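PDB 3IH6: putative zinc protease from Bordetella pertussis, which is thought to act as an M16-family zinc metalloendopeptidase, this chain being one piece of it that includes part of the so-called inactive domain. Local coordinates for residues H32-G37 and V42-A47; T49-T54 and K114-E119; Q134-P139 and R156-Q161. One frame throughout, in Å; residues are numbered along the deposited sequence.

In the fold
Interactions 1 and 2 are buried and use the same helix, 39-52, at successive points, whereas interaction 3 is partly buried and lies farther out, its centre about 20 Å from that of the chain. In the first, a proline ring and leucine methyls pack the loop after strand 26-32; in the second, a phenylalanine face receives an isoleucine methyl. The two touch, A47 CB lying 3.9 Å from F116 CZ. Interaction 3 is chiefly aromatic, joins helices 118-136 and 157-167, and its aromatic side chains meet another subunit. It shares helix 118-136 with interaction 2 without touching it, and meets interaction 1 where Q161 approaches A36 and V42.

Interaction 1: H32-G37 and V42-A47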
ATOM      1  N   HIS E  32      27.813  14.225   5.401  1.00 17.48           N
ATOM      2  CA  HIS E  32      27.533  14.144   3.952  1.00 19.83           C
ATOM      3  C   HIS E  32      27.761  12.787   3.283  1.00 19.52           C
ATOM      4  O   HIS E  32      28.589  12.013   3.730  1.00 19.73           O
ATOM      5  CB  HIS E  32      28.153  15.296   3.139  1.00 19.51           C
ATOM      6  CG  HIS E  32      29.636  15.202   2.937  1.00 20.98           C
ATOM      7  ND1 HIS E  32      30.532  15.935   3.693  1.00 23.92           N
ATOM      8  CD2 HIS E  32      30.377  14.542   2.012  1.00 21.38           C
ATOM      9  CE1 HIS E  32      31.764  15.716   3.249  1.00 23.33           C
ATOM     10  NE2 HIS E  32      31.699  14.878   2.229  1.00 20.80           N
ATOM     11  N   LEU E  33      27.012  12.511   2.214  1.00 20.24           N
ATOM     12  CA  LEU E  33      27.152  11.249   1.465  1.00 20.48           C
ATOM     13  C   LEU E  33      28.269  11.349   0.440  1.00 20.44           C
ATOM     14  O   LEU E  33      28.520  12.433  -0.053  1.00 21.87           O
ATOM     15  CB  LEU E  33      25.840  10.905   0.721  1.00 20.78           C
ATOM     16  CG  LEU E  33      24.567  10.728   1.575  1.00 19.94           C
ATOM     17  CD1 LEU E  33      23.307  10.626   0.732  1.00 16.94           C
ATOM     18  CD2 LEU E  33      24.688   9.565   2.533  1.00 18.33           C
ATOM     19  N   PRO E  34      28.920  10.212   0.097  1.00 19.74           N
ATOM     20  CA  PRO E  34      29.683  10.097  -1.152  1.00 19.62           C
ATOM     21  C   PRO E  34      28.751  10.308  -2.348  1.00 18.95           C
ATOM     22  O   PRO E  34      27.530  10.173  -2.213  1.00 18.83           O
ATOM     23  CB  PRO E  34      30.111   8.615  -1.189  1.00 19.26           C
ATOM     24  CG  PRO E  34      29.992   8.129   0.215  1.00 20.49           C
ATOM     25  CD  PRO E  34      28.954   8.968   0.893  1.00 20.37           C
ATOM     26  N   ALA E  35      29.339  10.616  -3.499  1.00 18.02           N
ATOM     27  CA  ALA E  35      28.673  10.536  -4.797  1.00 16.92           C
ATOM     28  C   ALA E  35      27.998   9.173  -4.958  1.00 16.36           C
ATOM     29  O   ALA E  35      28.523   8.168  -4.479  1.00 15.52           O
ATOM     30  CB  ALA E  35      29.702  10.753  -5.885  1.00 16.71           C
ATOM     31  N   ALA E  36      26.819   9.146  -5.583  1.00 15.88           N
ATOM     32  CA  ALA E  36      26.030   7.905  -5.726  1.00 16.16           C
ATOM     33  C   ALA E  36      26.711   6.888  -6.647  1.00 16.45           C
ATOM     34  O   ALA E  36      26.460   5.685  -6.539  1.00 15.31           O
ATOM     35  CB  ALA E  36      24.600   8.212  -6.240  1.00 15.93           C
ATOM     36  N   GLY E  37      27.565   7.387  -7.550  1.00 16.40           N
ATOM     37  CA  GLY E  37      28.356   6.539  -8.436  1.00 16.97           C
ATOM     38  C   GLY E  37      29.589   5.905  -7.794  1.00 17.27           C
ATOM     39  O   GLY E  37      30.220   4.995  -8.381  1.00 17.06           O
ATOM     40  N   VAL E  42      27.156   2.832  -1.348  1.00 15.02           N
ATOM     41  CA  VAL E  42      26.410   1.755  -0.708  1.00 16.71           C
ATOM     42  C   VAL E  42      26.992   1.343   0.619  1.00 17.08           C
ATOM     43  O   VAL E  42      26.225   0.910   1.513  1.00 17.84           O
ATOM     44  CB  VAL E  42      26.114   0.527  -1.587  1.00 16.54           C
ATOM     45  CG1 VAL E  42      25.364   0.950  -2.804  1.00 18.80           C
ATOM     46  CG2 VAL E  42      27.348  -0.204  -1.942  1.00 14.79           C
ATOM     47  N   GLY E  43      28.311   1.511   0.777  1.00 17.00           N
ATOM     48  CA  GLY E  43      28.973   1.230   2.038  1.00 17.55           C
ATOM     49  C   GLY E  43      28.272   2.010   3.147  1.00 18.93           C
ATOM     50  O   GLY E  43      27.876   1.469   4.176  1.00 18.97           O
ATOM     51  N   LEU E  44      28.091   3.291   2.912  1.00 19.03           N
ATOM     52  CA  LEU E  44      27.507   4.152   3.912  1.00 20.24           C
ATOM     53  C   LEU E  44      26.019   3.854   4.071  1.00 19.96           C
ATOM     54  O   LEU E  44      25.451   4.022   5.160  1.00 19.78           O
ATOM     55  CB  LEU E  44      27.735   5.617   3.541  1.00 20.00           C
ATOM     56  CG  LEU E  44      27.590   6.652   4.664  1.00 23.34           C
ATOM     57  CD1 LEU E  44      28.377   6.302   5.888  1.00 25.65           C
ATOM     58  CD2 LEU E  44      27.927   8.046   4.178  1.00 24.94           C
ATOM     59  N   ASP E  45      25.407   3.388   2.991  1.00 19.26           N
ATOM     60  CA  ASP E  45      23.990   3.010   2.989  1.00 18.92           C
ATOM     61  C   ASP E  45      23.856   1.825   3.977  1.00 17.56           C
ATOM     62  O   ASP E  45      23.114   1.899   4.972  1.00 17.31           O
ATOM     63  CB  ASP E  45      23.636   2.621   1.547  1.00 19.84           C
ATOM     64  CG  ASP E  45      22.151   2.703   1.238  1.00 22.79           C
ATOM     65  OD1 ASP E  45      21.392   3.193   2.095  1.00 27.16           O
ATOM     66  OD2 ASP E  45      21.759   2.282   0.106  1.00 22.92           O
ATOM     67  N   LEU E  46      24.655   0.779   3.764  1.00 16.83           N
ATOM     68  CA  LEU E  46      24.643  -0.428   4.634  1.00 15.33           C
ATOM     69  C   LEU E  46      25.026  -0.116   6.087  1.00 15.31           C
ATOM     70  O   LEU E  46      24.391  -0.609   6.998  1.00 15.22           O
ATOM     71  CB  LEU E  46      25.554  -1.497   4.069  1.00 15.52           C
ATOM     72  CG  LEU E  46      25.163  -1.993   2.669  1.00 15.69           C
ATOM     73  CD1 LEU E  46      26.316  -2.806   2.044  1.00 14.75           C
ATOM     74  CD2 LEU E  46      23.859  -2.786   2.787  1.00 12.82           C
ATOM     75  N   ALA E  47      26.050   0.730   6.269  1.00 15.11           N
ATOM     76  CA  ALA E  47      26.504   1.183   7.577  1.00 14.54           C
ATOM     77  C   ALA E  47      25.403   1.832   8.409  1.00 15.01           C
ATOM     78  O   ALA E  47      25.274   1.548   9.617  1.00 15.64           O
ATOM     79  CB  ALA E  47      27.623   2.149   7.410  1.00 13.29           C
TER
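L44 reaches from helix 39-52 to the loop at L33 and P34, and a single methyl, its CD2, does all the touching. The closest approach is to the proline ring, with P34 CD 3.6 Å from L44 CD2. The same L44 CD2 then meets the tip of L33, whose CD2 lies 3.9 Å away. Both pairs run slantwise to one another, a methyl against a ring carbon in one and methyl against methyl in the other, with no long side-by-side contact. With its CG anti to the backbone N (chi1 -161°), L44 extends away from its own helix, which puts CD2 in the angle between the two loop residues.

This is a strand-to-helix connection: the chain leaves strand 26-32, an inner strand of the antiparallel sheet, and turns back into helix 39-52, and L44 of that helix packs on the start of the loop. Y180 of helix 170-180 also packs against P34 and L44, adding an aromatic wall to this buried side.

The outer side is looser. H32 joins the contact through its carbonyl, H32 O lying 4.0 Å from L44 CD2, while its CB points away and the imidazole stays at the exposed surface. Farther along, the carbonyl of G37 accepts a hydrogen bond from R164, placing the loop against helix 157-167.

Interaction 2: T49-T54 and K114-E119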
ATOM      1  N   THR E  49      22.337   1.365   8.441  1.00 15.06           N
ATOM      2  CA  THR E  49      21.438   0.314   8.944  1.00 15.80           C
ATOM      3  C   THR E  49      22.090  -0.440  10.096  1.00 16.56           C
ATOM      4  O   THR E  49      21.413  -0.802  11.053  1.00 17.76           O
ATOM      5  CB  THR E  49      21.140  -0.737   7.850  1.00 15.37           C
ATOM      6  OG1 THR E  49      20.419  -0.154   6.787  1.00 10.30           O
ATOM      7  CG2 THR E  49      20.333  -1.905   8.385  1.00 15.96           C
ATOM      8  N   ILE E  50      23.400  -0.690   9.998  1.00 16.30           N
ATOM      9  CA  ILE E  50      24.091  -1.349  11.092  1.00 16.38           C
ATOM     10  C   ILE E  50      24.076  -0.451  12.326  1.00 16.61           C
ATOM     11  O   ILE E  50      23.924  -0.941  13.419  1.00 17.29           O
ATOM     12  CB  ILE E  50      25.545  -1.696  10.746  1.00 17.10           C
ATOM     13  CG1 ILE E  50      25.603  -2.795   9.663  1.00 16.29           C
ATOM     14  CG2 ILE E  50      26.344  -2.052  12.048  1.00 16.41           C
ATOM     15  CD1 ILE E  50      26.971  -2.901   8.975  1.00 12.79           C
ATOM     16  N   LEU E  51      24.245   0.849  12.135  1.00 16.23           N
ATOM     17  CA  LEU E  51      24.302   1.814  13.235  1.00 16.97           C
ATOM     18  C   LEU E  51      22.986   2.116  13.890  1.00 17.90           C
ATOM     19  O   LEU E  51      22.931   2.426  15.099  1.00 19.74           O
ATOM     20  CB  LEU E  51      24.926   3.161  12.758  1.00 16.29           C
ATOM     21  CG  LEU E  51      26.372   2.938  12.283  1.00 15.24           C
ATOM     22  CD1 LEU E  51      26.794   3.995  11.291  1.00 12.75           C
ATOM     23  CD2 LEU E  51      27.346   2.819  13.464  1.00 14.49           C
ATOM     24  N   ALA E  52      21.921   2.067  13.113  1.00 17.51           N
ATOM     25  CA  ALA E  52      20.689   2.724  13.551  1.00 17.79           C
ATOM     26  C   ALA E  52      19.481   1.846  13.654  1.00 16.72           C
ATOM     27  O   ALA E  52      18.546   2.211  14.311  1.00 16.96           O
ATOM     28  CB  ALA E  52      20.395   3.961  12.651  1.00 17.86           C
ATOM     29  N   ASP E  53      19.505   0.676  13.036  1.00 18.19           N
ATOM     30  CA  ASP E  53      18.313  -0.187  12.907  1.00 18.04           C
ATOM     31  C   ASP E  53      18.289  -1.416  13.834  1.00 17.73           C
ATOM     32  O   ASP E  53      19.264  -2.218  13.854  1.00 18.66           O
ATOM     33  CB  ASP E  53      18.233  -0.616  11.440  1.00 19.28           C
ATOM     34  CG  ASP E  53      16.981  -1.373  11.117  1.00 19.67           C
ATOM     35  OD1 ASP E  53      15.916  -0.952  11.574  1.00 22.94           O
ATOM     36  OD2 ASP E  53      17.068  -2.383  10.383  1.00 23.22           O
ATOM     37  N   THR E  54      17.181  -1.570  14.573  1.00 16.30           N
ATOM     38  CA  THR E  54      16.964  -2.623  15.623  1.00 16.12           C
ATOM     39  C   THR E  54      17.803  -2.416  16.902  1.00 15.45           C
ATOM     40  O   THR E  54      18.868  -1.774  16.870  1.00 14.22           O
ATOM     41  CB  THR E  54      17.233  -4.097  15.150  1.00 15.74           C
ATOM     42  OG1 THR E  54      18.630  -4.368  15.297  1.00 14.19           O
ATOM     43  CG2 THR E  54      16.790  -4.323  13.679  1.00 16.94           C
ATOM     44  N   LYS E 114      36.143  -0.095  16.653  1.00 17.08           N
ATOM     45  CA  LYS E 114      35.021  -0.969  16.930  1.00 17.76           C
ATOM     46  C   LYS E 114      34.364  -1.509  15.621  1.00 17.06           C
ATOM     47  O   LYS E 114      33.182  -1.279  15.399  1.00 17.09           O
ATOM     48  CB  LYS E 114      33.992  -0.187  17.767  1.00 18.31           C
ATOM     49  CG  LYS E 114      33.341  -0.999  18.881  1.00 19.83           C
ATOM     50  CD  LYS E 114      32.471  -0.095  19.767  1.00 25.26           C
ATOM     51  CE  LYS E 114      31.803  -0.872  20.909  1.00 28.07           C
ATOM     52  NZ  LYS E 114      30.969  -1.979  20.379  1.00 26.81           N
ATOM     53  N   PRO E 115      35.136  -2.218  14.769  1.00 16.62           N
ATOM     54  CA  PRO E 115      34.793  -2.550  13.374  1.00 16.65           C
ATOM     55  C   PRO E 115      33.551  -3.437  13.218  1.00 16.30           C
ATOM     56  O   PRO E 115      33.312  -4.326  14.017  1.00 16.84           O
ATOM     57  CB  PRO E 115      36.008  -3.329  12.884  1.00 15.84           C
ATOM     58  CG  PRO E 115      36.558  -3.967  14.099  1.00 17.43           C
ATOM     59  CD  PRO E 115      36.326  -2.967  15.221  1.00 17.32           C
ATOM     60  N   PHE E 116      32.763  -3.168  12.192  1.00 16.09           N
ATOM     61  CA  PHE E 116      31.653  -4.022  11.833  1.00 15.93           C
ATOM     62  C   PHE E 116      32.039  -5.521  11.819  1.00 16.14           C
ATOM     63  O   PHE E 116      33.135  -5.906  11.352  1.00 15.65           O
ATOM     64  CB  PHE E 116      31.129  -3.600  10.450  1.00 15.88           C
ATOM     65  CG  PHE E 116      30.599  -2.179  10.400  1.00 16.13           C
ATOM     66  CD1 PHE E 116      30.862  -1.361   9.306  1.00 16.23           C
ATOM     67  CD2 PHE E 116      29.827  -1.657  11.442  1.00 15.20           C
ATOM     68  CE1 PHE E 116      30.359  -0.042   9.251  1.00 14.58           C
ATOM     69  CE2 PHE E 116      29.334  -0.307  11.401  1.00 14.50           C
ATOM     70  CZ  PHE E 116      29.605   0.482  10.324  1.00 14.69           C
ATOM     71  N   SER E 117      31.121  -6.351  12.320  1.00 15.77           N
ATOM     72  CA  SER E 117      31.229  -7.792  12.236  1.00 16.00           C
ATOM     73  C   SER E 117      30.643  -8.261  10.907  1.00 16.22           C
ATOM     74  O   SER E 117      29.826  -7.536  10.295  1.00 15.58           O
ATOM     75  CB  SER E 117      30.415  -8.423  13.349  1.00 16.40           C
ATOM     76  OG  SER E 117      29.023  -8.234  13.078  1.00 15.03           O
ATOM     77  N   GLN E 118      31.022  -9.475  10.492  1.00 16.40           N
ATOM     78  CA  GLN E 118      30.491 -10.105   9.261  1.00 17.21           C
ATOM     79  C   GLN E 118      28.981 -10.216   9.349  1.00 17.83           C
ATOM     80  O   GLN E 118      28.270  -9.877   8.382  1.00 17.71           O
ATOM     81  CB  GLN E 118      31.103 -11.505   9.015  1.00 17.21           C
ATOM     82  CG  GLN E 118      30.844 -12.115   7.625  1.00 15.42           C
ATOM     83  CD  GLN E 118      31.038 -11.135   6.475  1.00 16.05           C
ATOM     84  OE1 GLN E 118      31.985 -10.347   6.449  1.00 14.90           O
ATOM     85  NE2 GLN E 118      30.100 -11.148   5.531  1.00 18.52           N
ATOM     86  N   GLU E 119      28.519 -10.679  10.514  1.00 17.71           N
ATOM     87  CA  GLU E 119      27.084 -10.829  10.841  1.00 18.37           C
ATOM     88  C   GLU E 119      26.314  -9.504  10.742  1.00 17.58           C
ATOM     89  O   GLU E 119      25.148  -9.464  10.314  1.00 17.42           O
ATOM     90  CB  GLU E 119      26.958 -11.417  12.267  1.00 19.04           C
ATOM     91  CG  GLU E 119      25.525 -11.724  12.739  1.00 22.32           C
ATOM     92  CD  GLU E 119      25.482 -12.314  14.150  1.00 26.54           C
ATOM     93  OE1 GLU E 119      26.535 -12.792  14.617  1.00 27.73           O
ATOM     94  OE2 GLU E 119      24.406 -12.307  14.801  1.00 27.39           O
TER
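The last turn of helix 39-52 packs against the loop leading into helix 118-136, and I50 and L51 meet the ring of F116 there. I50 CD1 stands over the middle of the F116 ring, 4.0 Å from the centroid and 13° off the ring normal, a CH-pi contact. The second branch works nearer the rim, where I50 CG2 comes within 3.5 Å of F116 CE2. The torsions divide the labour: CG2 is anti to the backbone N and CG1 lies beside it (chi1 -68°), so both branches meet the same side of the ring, CD1 over the centre and CG2 nearer the CD2-CE2 rim, and an extended chi2 of 163° carries CD1 out over that centre. L51 comes from another direction, its CD2 lying near the ring plane, 4.2 Å from F116 CE2.

Directly after F116 comes a helix N-cap: S117 precedes helix 118-136, and its OG accepts a hydrogen bond from the backbone N of E120. The backbone of F116 is itself held, its N bonding to Q174 OE1, while L111, L170 and A177 pack round the ring. Helix 118-136 also meets the end of helix 39-52 directly, R123 NH1 donating a hydrogen bond to T49 O and A124 packing on I50.

Interaction 3: Q134-P139 and R156-Q161; sequences QTYADP and RLFFLQ
The two helical segments come closest at Y136 and F158, whose CA atoms lie 9.4 Å apart, a spacing that side chains fill without any hydrogen bond between the segments. T135 supplies the tightest contact: its CG2 lies 3.7 Å from F158 CE1 and nearly as close to CZ. T135 and F158 run alongside one another, pointing opposite ways. With its CG anti to the backbone N (chi1 179°), F158 reaches toward helix 118-136, and its ring presents an edge to Y136, with CZ 4.3 Å from Y136 CB. F158 CE2 in turn sits near the plane of the tyrosine ring, at its edge.

F159 joins from one side, Y136 CE1 lying 4.4 Å from F159 CE1, at the edge of the F159 ring. The consecutive phenylalanines also meet, F158 CD2 standing 3.7 Å above the F159 ring plane, over its centre. W132 stacks with both Y136 and F158, and its NE1 donates to F158 O, so the carbonyl of F158 has a side-chain partner beside the ring cluster. The phenol end of Y136 serves the assembly instead, its OH bonding to Q90 of the third subunit, whose Y4 meets the ring edge-to-face.

With A145 and L146 of the intervening helix 139-152 also packed on F158, this is an aromatic cluster at the meeting of three successive helices, bordered by another copy of the protein, whose residues pack on Y136 and F159.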
ATOM      1  N   GLN E 134      11.650  -6.104  -3.682  1.00 18.48           N
ATOM      2  CA  GLN E 134      10.260  -5.633  -3.606  1.00 18.41           C
ATOM      3  C   GLN E 134      10.027  -4.527  -4.611  1.00 17.94           C
ATOM      4  O   GLN E 134       8.960  -4.481  -5.250  1.00 18.65           O
ATOM      5  CB  GLN E 134       9.871  -5.215  -2.182  1.00 17.85           C
ATOM      6  CG  GLN E 134       9.581  -6.411  -1.305  1.00 19.30           C
ATOM      7  CD  GLN E 134       9.568  -6.079   0.175  1.00 23.44           C
ATOM      8  OE1 GLN E 134       9.168  -4.994   0.568  1.00 25.12           O
ATOM      9  NE2 GLN E 134      10.001  -7.023   1.001  1.00 23.63           N
ATOM     10  N   THR E 135      11.023  -3.653  -4.769  1.00 17.42           N
ATOM     11  CA  THR E 135      10.973  -2.609  -5.784  1.00 18.45           C
ATOM     12  C   THR E 135      10.914  -3.178  -7.183  1.00 18.75           C
ATOM     13  O   THR E 135      10.037  -2.829  -7.968  1.00 18.75           O
ATOM     14  CB  THR E 135      12.180  -1.680  -5.691  1.00 17.94           C
ATOM     15  OG1 THR E 135      12.013  -0.853  -4.543  1.00 21.25           O
ATOM     16  CG2 THR E 135      12.278  -0.797  -6.915  1.00 19.23           C
ATOM     17  N   TYR E 136      11.846  -4.079  -7.471  1.00 19.24           N
ATOM     18  CA  TYR E 136      12.010  -4.665  -8.802  1.00 19.19           C
ATOM     19  C   TYR E 136      10.783  -5.474  -9.305  1.00 19.55           C
ATOM     20  O   TYR E 136      10.501  -5.517 -10.534  1.00 19.70           O
ATOM     21  CB  TYR E 136      13.323  -5.476  -8.795  1.00 19.10           C
ATOM     22  CG  TYR E 136      13.539  -6.345 -10.004  1.00 21.49           C
ATOM     23  CD1 TYR E 136      13.935  -5.790 -11.223  1.00 22.41           C
ATOM     24  CD2 TYR E 136      13.345  -7.732  -9.930  1.00 20.95           C
ATOM     25  CE1 TYR E 136      14.141  -6.598 -12.344  1.00 23.75           C
ATOM     26  CE2 TYR E 136      13.543  -8.541 -11.036  1.00 23.21           C
ATOM     27  CZ  TYR E 136      13.944  -7.971 -12.240  1.00 23.53           C
ATOM     28  OH  TYR E 136      14.135  -8.785 -13.344  1.00 25.63           O
ATOM     29  N   ALA E 137      10.015  -6.070  -8.379  1.00 19.09           N
ATOM     30  CA  ALA E 137       8.861  -6.895  -8.758  1.00 18.79           C
ATOM     31  C   ALA E 137       7.623  -6.092  -9.211  1.00 19.28           C
ATOM     32  O   ALA E 137       6.647  -6.660  -9.705  1.00 18.16           O
ATOM     33  CB  ALA E 137       8.498  -7.865  -7.631  1.00 19.13           C
ATOM     34  N   ASP E 138       7.694  -4.774  -9.049  1.00 19.74           N
ATOM     35  CA  ASP E 138       6.620  -3.836  -9.405  1.00 20.67           C
ATOM     36  C   ASP E 138       7.135  -2.890 -10.511  1.00 20.48           C
ATOM     37  O   ASP E 138       8.073  -2.128 -10.285  1.00 20.38           O
ATOM     38  CB  ASP E 138       6.204  -3.026  -8.149  1.00 20.82           C
ATOM     39  CG  ASP E 138       4.912  -2.218  -8.350  1.00 23.02           C
ATOM     40  OD1 ASP E 138       4.583  -1.746  -9.491  1.00 22.47           O
ATOM     41  OD2 ASP E 138       4.214  -2.048  -7.338  1.00 26.28           O
ATOM     42  N   PRO E 139       6.561  -2.966 -11.731  1.00 21.50           N
ATOM     43  CA  PRO E 139       6.907  -1.984 -12.798  1.00 21.08           C
ATOM     44  C   PRO E 139       6.814  -0.501 -12.354  1.00 21.23           C
ATOM     45  O   PRO E 139       7.704   0.288 -12.680  1.00 21.03           O
ATOM     46  CB  PRO E 139       5.858  -2.270 -13.878  1.00 21.21           C
ATOM     47  CG  PRO E 139       5.612  -3.746 -13.753  1.00 21.94           C
ATOM     48  CD  PRO E 139       5.731  -4.073 -12.254  1.00 20.88           C
ATOM     49  N   ARG E 156      22.151   3.216 -14.950  1.00 20.96           N
ATOM     50  CA  ARG E 156      22.768   1.970 -14.501  1.00 22.06           C
ATOM     51  C   ARG E 156      22.743   1.759 -12.983  1.00 21.85           C
ATOM     52  O   ARG E 156      22.623   0.617 -12.532  1.00 22.45           O
ATOM     53  CB  ARG E 156      24.205   1.831 -15.020  1.00 21.90           C
ATOM     54  CG  ARG E 156      24.347   1.609 -16.546  1.00 22.56           C
ATOM     55  CD  ARG E 156      25.801   1.769 -16.988  1.00 21.23           C
ATOM     56  NE  ARG E 156      26.524   2.555 -15.987  1.00 23.47           N
ATOM     57  CZ  ARG E 156      27.753   2.301 -15.552  1.00 22.20           C
ATOM     58  NH1 ARG E 156      28.290   3.079 -14.606  1.00 17.74           N
ATOM     59  NH2 ARG E 156      28.434   1.273 -16.053  1.00 22.82           N
ATOM     60  N   LEU E 157      22.826   2.839 -12.211  1.00 21.10           N
ATOM     61  CA  LEU E 157      22.817   2.730 -10.745  1.00 21.44           C
ATOM     62  C   LEU E 157      21.736   1.812 -10.103  1.00 21.96           C
ATOM     63  O   LEU E 157      22.028   1.069  -9.130  1.00 22.02           O
ATOM     64  CB  LEU E 157      22.856   4.124 -10.083  1.00 21.22           C
ATOM     65  CG  LEU E 157      24.134   4.926 -10.374  1.00 20.17           C
ATOM     66  CD1 LEU E 157      23.969   6.365  -9.914  1.00 20.30           C
ATOM     67  CD2 LEU E 157      25.302   4.270  -9.663  1.00 21.46           C
ATOM     68  N   PHE E 158      20.499   1.856 -10.604  1.00 21.64           N
ATOM     69  CA  PHE E 158      19.448   0.959 -10.073  1.00 21.38           C
ATOM     70  C   PHE E 158      19.934  -0.479  -9.988  1.00 21.65           C
ATOM     71  O   PHE E 158      19.758  -1.148  -8.954  1.00 21.95           O
ATOM     72  CB  PHE E 158      18.139   1.038 -10.883  1.00 22.10           C
ATOM     73  CG  PHE E 158      17.074   0.103 -10.374  1.00 22.38           C
ATOM     74  CD1 PHE E 158      16.578   0.235  -9.080  1.00 22.83           C
ATOM     75  CD2 PHE E 158      16.614  -0.933 -11.148  1.00 24.66           C
ATOM     76  CE1 PHE E 158      15.626  -0.638  -8.591  1.00 24.24           C
ATOM     77  CE2 PHE E 158      15.648  -1.817 -10.655  1.00 25.24           C
ATOM     78  CZ  PHE E 158      15.160  -1.661  -9.373  1.00 22.32           C
ATOM     79  N   PHE E 159      20.614  -0.946 -11.041  1.00 20.81           N
ATOM     80  CA  PHE E 159      21.148  -2.284 -11.041  1.00 20.24           C
ATOM     81  C   PHE E 159      22.521  -2.411 -10.423  1.00 19.82           C
ATOM     82  O   PHE E 159      22.831  -3.427  -9.781  1.00 19.67           O
ATOM     83  CB  PHE E 159      21.153  -2.853 -12.466  1.00 20.47           C
ATOM     84  CG  PHE E 159      19.799  -2.971 -13.041  1.00 22.95           C
ATOM     85  CD1 PHE E 159      18.955  -4.015 -12.650  1.00 24.03           C
ATOM     86  CD2 PHE E 159      19.330  -2.017 -13.923  1.00 22.23           C
ATOM     87  CE1 PHE E 159      17.679  -4.112 -13.179  1.00 24.16           C
ATOM     88  CE2 PHE E 159      18.064  -2.124 -14.449  1.00 25.04           C
ATOM     89  CZ  PHE E 159      17.242  -3.175 -14.066  1.00 23.90           C
ATOM     90  N   LEU E 160      23.347  -1.389 -10.617  1.00 20.06           N
ATOM     91  CA  LEU E 160      24.723  -1.438 -10.155  1.00 19.94           C
ATOM     92  C   LEU E 160      24.790  -1.415  -8.633  1.00 19.87           C
ATOM     93  O   LEU E 160      25.597  -2.165  -8.060  1.00 18.46           O
ATOM     94  CB  LEU E 160      25.578  -0.319 -10.776  1.00 20.73           C
ATOM     95  CG  LEU E 160      27.036  -0.134 -10.303  1.00 21.27           C
ATOM     96  CD1 LEU E 160      27.944  -1.362 -10.531  1.00 20.59           C
ATOM     97  CD2 LEU E 160      27.648   1.125 -10.962  1.00 25.21           C
ATOM     98  N   GLN E 161      23.931  -0.596  -7.991  1.00 19.80           N
ATOM     99  CA  GLN E 161      23.913  -0.478  -6.531  1.00 20.93           C
ATOM    100  C   GLN E 161      23.586  -1.850  -5.955  1.00 21.87           C
ATOM    101  O   GLN E 161      24.244  -2.306  -5.021  1.00 22.62           O
ATOM    102  CB  GLN E 161      22.926   0.603  -6.002  1.00 21.68           C
ATOM    103  CG  GLN E 161      23.186   2.110  -6.353  1.00 22.50           C
ATOM    104  CD  GLN E 161      24.575   2.654  -5.995  1.00 28.44           C
ATOM    105  OE1 GLN E 161      25.563   1.930  -6.014  1.00 31.43           O
ATOM    106  NE2 GLN E 161      24.653   3.967  -5.698  1.00 28.80           N
TER